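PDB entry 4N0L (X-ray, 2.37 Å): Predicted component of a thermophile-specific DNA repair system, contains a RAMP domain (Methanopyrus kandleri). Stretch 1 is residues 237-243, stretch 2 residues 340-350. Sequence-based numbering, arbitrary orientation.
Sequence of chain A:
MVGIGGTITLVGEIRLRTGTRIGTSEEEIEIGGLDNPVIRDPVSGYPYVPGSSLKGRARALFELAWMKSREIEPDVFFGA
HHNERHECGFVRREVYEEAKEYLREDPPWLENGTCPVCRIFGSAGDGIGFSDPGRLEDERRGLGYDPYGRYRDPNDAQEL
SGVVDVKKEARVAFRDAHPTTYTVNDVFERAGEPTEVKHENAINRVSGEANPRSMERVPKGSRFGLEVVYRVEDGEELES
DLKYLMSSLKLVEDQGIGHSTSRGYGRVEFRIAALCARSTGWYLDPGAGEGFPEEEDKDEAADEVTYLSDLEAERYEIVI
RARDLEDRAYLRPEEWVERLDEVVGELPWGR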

# COMPACT_ATOMS: atom_id res chain seq x y z
N GLU A 237 -6.57 -13.17 -8.40
CA GLU A 237 -6.51 -11.76 -8.04
C GLU A 237 -5.08 -11.23 -7.97
O GLU A 237 -4.86 -10.07 -7.62
CB GLU A 237 -7.22 -11.51 -6.71
CG GLU A 237 -8.73 -11.42 -6.80
CD GLU A 237 -9.41 -11.61 -5.45
OE1 GLU A 237 -8.69 -11.68 -4.43
OE2 GLU A 237 -10.65 -11.68 -5.42
N LEU A 238 -4.12 -12.08 -8.31
CA LEU A 238 -2.71 -11.75 -8.18
C LEU A 238 -2.30 -10.53 -9.01
O LEU A 238 -1.77 -9.55 -8.47
CB LEU A 238 -1.85 -12.95 -8.60
CG LEU A 238 -0.36 -12.67 -8.80
CD1 LEU A 238 0.27 -12.23 -7.49
CD2 LEU A 238 0.35 -13.90 -9.35
N GLU A 239 -2.56 -10.58 -10.31
CA GLU A 239 -2.17 -9.49 -11.20
C GLU A 239 -2.95 -8.22 -10.88
O GLU A 239 -2.38 -7.12 -10.88
CB GLU A 239 -2.39 -9.88 -12.66
CG GLU A 239 -2.09 -8.75 -13.63
CD GLU A 239 -1.92 -9.23 -15.05
OE1 GLU A 239 -2.30 -10.38 -15.34
OE2 GLU A 239 -1.39 -8.45 -15.88
N SER A 240 -4.24 -8.37 -10.60
CA SER A 240 -5.09 -7.24 -10.27
C SER A 240 -4.59 -6.52 -9.02
O SER A 240 -4.56 -5.29 -8.97
CB SER A 240 -6.54 -7.69 -10.07
OG SER A 240 -7.36 -7.25 -11.14
N ASP A 241 -4.18 -7.30 -8.02
CA ASP A 241 -3.67 -6.74 -6.77
C ASP A 241 -2.40 -5.93 -7.02
O ASP A 241 -2.24 -4.83 -6.49
CB ASP A 241 -3.38 -7.85 -5.75
CG ASP A 241 -4.63 -8.35 -5.06
OD1 ASP A 241 -5.73 -7.82 -5.33
OD2 ASP A 241 -4.50 -9.28 -4.22
N LEU A 242 -1.50 -6.48 -7.83
CA LEU A 242 -0.25 -5.81 -8.17
C LEU A 242 -0.51 -4.49 -8.87
O LEU A 242 0.15 -3.49 -8.59
CB LEU A 242 0.63 -6.71 -9.04
CG LEU A 242 1.17 -7.97 -8.36
CD1 LEU A 242 2.09 -8.73 -9.30
CD2 LEU A 242 1.88 -7.63 -7.06
N LYS A 243 -1.48 -4.49 -9.78
CA LYS A 243 -1.89 -3.28 -10.47
C LYS A 243 -2.35 -2.20 -9.50
O LYS A 243 -1.95 -1.05 -9.61
CB LYS A 243 -3.00 -3.58 -11.48
CG LYS A 243 -3.32 -2.42 -12.41
CD LYS A 243 -4.81 -2.31 -12.69
CE LYS A 243 -5.33 -3.58 -13.35
NZ LYS A 243 -6.82 -3.61 -13.37
N LEU A 340 2.73 -5.43 -16.54
CA LEU A 340 2.33 -6.43 -15.57
C LEU A 340 1.97 -7.77 -16.20
O LEU A 340 2.20 -8.82 -15.60
CB LEU A 340 1.15 -5.93 -14.74
CG LEU A 340 1.52 -5.24 -13.43
CD1 LEU A 340 0.27 -5.01 -12.62
CD2 LEU A 340 2.53 -6.07 -12.65
N ASP A 341 1.39 -7.73 -17.40
CA ASP A 341 1.13 -8.95 -18.16
C ASP A 341 2.43 -9.70 -18.34
O ASP A 341 2.53 -10.90 -18.08
CB ASP A 341 0.50 -8.63 -19.51
CG ASP A 341 -0.95 -8.21 -19.41
OD1 ASP A 341 -1.59 -8.53 -18.38
OD2 ASP A 341 -1.45 -7.56 -20.34
N GLU A 342 3.43 -8.96 -18.79
CA GLU A 342 4.78 -9.46 -19.00
C GLU A 342 5.37 -10.02 -17.71
O GLU A 342 5.95 -11.11 -17.70
CB GLU A 342 5.64 -8.34 -19.57
CG GLU A 342 7.00 -8.73 -20.09
CD GLU A 342 7.48 -7.77 -21.16
OE1 GLU A 342 8.47 -8.07 -21.85
OE2 GLU A 342 6.86 -6.69 -21.30
N VAL A 343 5.22 -9.27 -16.62
CA VAL A 343 5.76 -9.67 -15.31
C VAL A 343 5.12 -10.94 -14.75
O VAL A 343 5.81 -11.89 -14.40
CB VAL A 343 5.59 -8.54 -14.27
CG1 VAL A 343 5.89 -9.06 -12.88
CG2 VAL A 343 6.51 -7.38 -14.61
N VAL A 344 3.79 -10.95 -14.67
CA VAL A 344 3.05 -12.06 -14.08
C VAL A 344 3.29 -13.36 -14.85
O VAL A 344 3.30 -14.45 -14.27
CB VAL A 344 1.53 -11.75 -14.02
CG1 VAL A 344 0.74 -12.96 -13.55
CG2 VAL A 344 1.28 -10.56 -13.10
N GLY A 345 3.51 -13.24 -16.16
CA GLY A 345 3.84 -14.38 -16.99
C GLY A 345 5.08 -15.13 -16.53
O GLY A 345 5.20 -16.33 -16.76
N GLU A 346 6.00 -14.41 -15.89
CA GLU A 346 7.26 -15.00 -15.46
C GLU A 346 7.21 -15.49 -14.01
O GLU A 346 8.16 -16.11 -13.53
CB GLU A 346 8.40 -13.99 -15.62
CG GLU A 346 8.63 -13.51 -17.05
CD GLU A 346 8.92 -14.64 -18.02
OE1 GLU A 346 9.60 -15.61 -17.61
OE2 GLU A 346 8.49 -14.55 -19.19
N LEU A 347 6.11 -15.22 -13.32
CA LEU A 347 6.00 -15.58 -11.90
C LEU A 347 5.52 -17.02 -11.73
O LEU A 347 4.90 -17.58 -12.62
CB LEU A 347 5.04 -14.62 -11.19
CG LEU A 347 5.56 -13.19 -11.00
CD1 LEU A 347 4.45 -12.25 -10.58
CD2 LEU A 347 6.72 -13.15 -10.01
N PRO A 348 5.83 -17.63 -10.57
CA PRO A 348 5.44 -19.03 -10.36
C PRO A 348 3.98 -19.21 -9.94
O PRO A 348 3.69 -20.04 -9.08
CB PRO A 348 6.38 -19.47 -9.23
CG PRO A 348 6.61 -18.23 -8.45
CD PRO A 348 6.70 -17.14 -9.49
N TRP A 349 3.08 -18.45 -10.55
CA TRP A 349 1.65 -18.63 -10.33
C TRP A 349 0.90 -18.44 -11.64
O TRP A 349 1.40 -17.82 -12.57
CB TRP A 349 1.13 -17.63 -9.28
CG TRP A 349 1.74 -17.79 -7.92
CD1 TRP A 349 1.44 -18.73 -6.98
CD2 TRP A 349 2.76 -16.96 -7.34
NE1 TRP A 349 2.21 -18.55 -5.86
CE2 TRP A 349 3.03 -17.46 -6.05
CE3 TRP A 349 3.47 -15.84 -7.79
CZ2 TRP A 349 3.97 -16.89 -5.21
CZ3 TRP A 349 4.41 -15.27 -6.95
CH2 TRP A 349 4.65 -15.79 -5.67
N GLY A 350 -0.31 -18.99 -11.72
CA GLY A 350 -1.06 -18.99 -12.96
C GLY A 350 -0.40 -19.85 -14.02
O GLY A 350 -0.42 -19.49 -15.20

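Two carboxylates meet at the edge of an apolar contact: Glu239 OE2 lies 2.5 Å from Asp341 OD1, a separation that two fully charged acid groups would hardly tolerate. Oxygens this close usually mean that one acid group has kept a proton and donates it to the other, although coordinates at this resolution do not locate a hydrogen. The approach is made by the ends of the side chains rather than by their roots. The CA-to-CB bond of Asp341 points away from the first stretch and that of Glu239 runs sideways, yet the ends of both side chains come nearer to the partner, Glu239 in an extended t, t conformation. The same OE2 also comes 3.2 Å from the backbone Asp341 N, but the angle is too poor for a hydrogen bond.

The pair illustrates a general principle: helices distant in sequence are often held together by interdigitated apolar side chains, while polar groups gather at the margin. Here the helices that include residues 238-243 and 340-345 cross at 131° between their N-to-C directions, with axes 10.4 Å apart at closest approach. No clear hydrogen bond joins the two stretches, and the backbone amides of Leu242 and Lys243 are already engaged within their own helix, by Leu238 O and Glu239 O. The 421 Å² buried between the stretches therefore depends largely on packing.

Helical periodicity explains the first side of that packing. Leu238 and Leu242, four residues apart, both direct their CA-to-CB bonds toward the second stretch. Leu340 and Val344 repeat the spacing across the contact. Val344 is the meeting point: its CG1 lies 4.3 Å from Leu238 CD2, and its CG2 lies 4.3 Å from Leu242 CD1 and 3.8 Å from Glu239 CB, so one methyl faces Leu238 and the other Leu242, while both lie within 4.5 Å of Glu239. The aliphatic root of Glu239 thus joins the apolar packing while its carboxylate reaches Asp341.

Leu340 covers the later part of the first stretch. Its CD1 packs 4.0 Å from Leu242 CB and 3.4 Å from Lys243 N, a close van der Waals approach to the backbone; the end of the Lys243 side chain leads away.

Beyond its helical residues, the second stretch still contributes. Leu347 CD1 reaches to 4.4 Å from Leu242 CD1, and Trp349 CB lies 3.8 Å from Leu238 CD2, a methyl placed obliquely to the indole ring. Leu238 thus bridges helix and loop, touching both Val344 and Trp349.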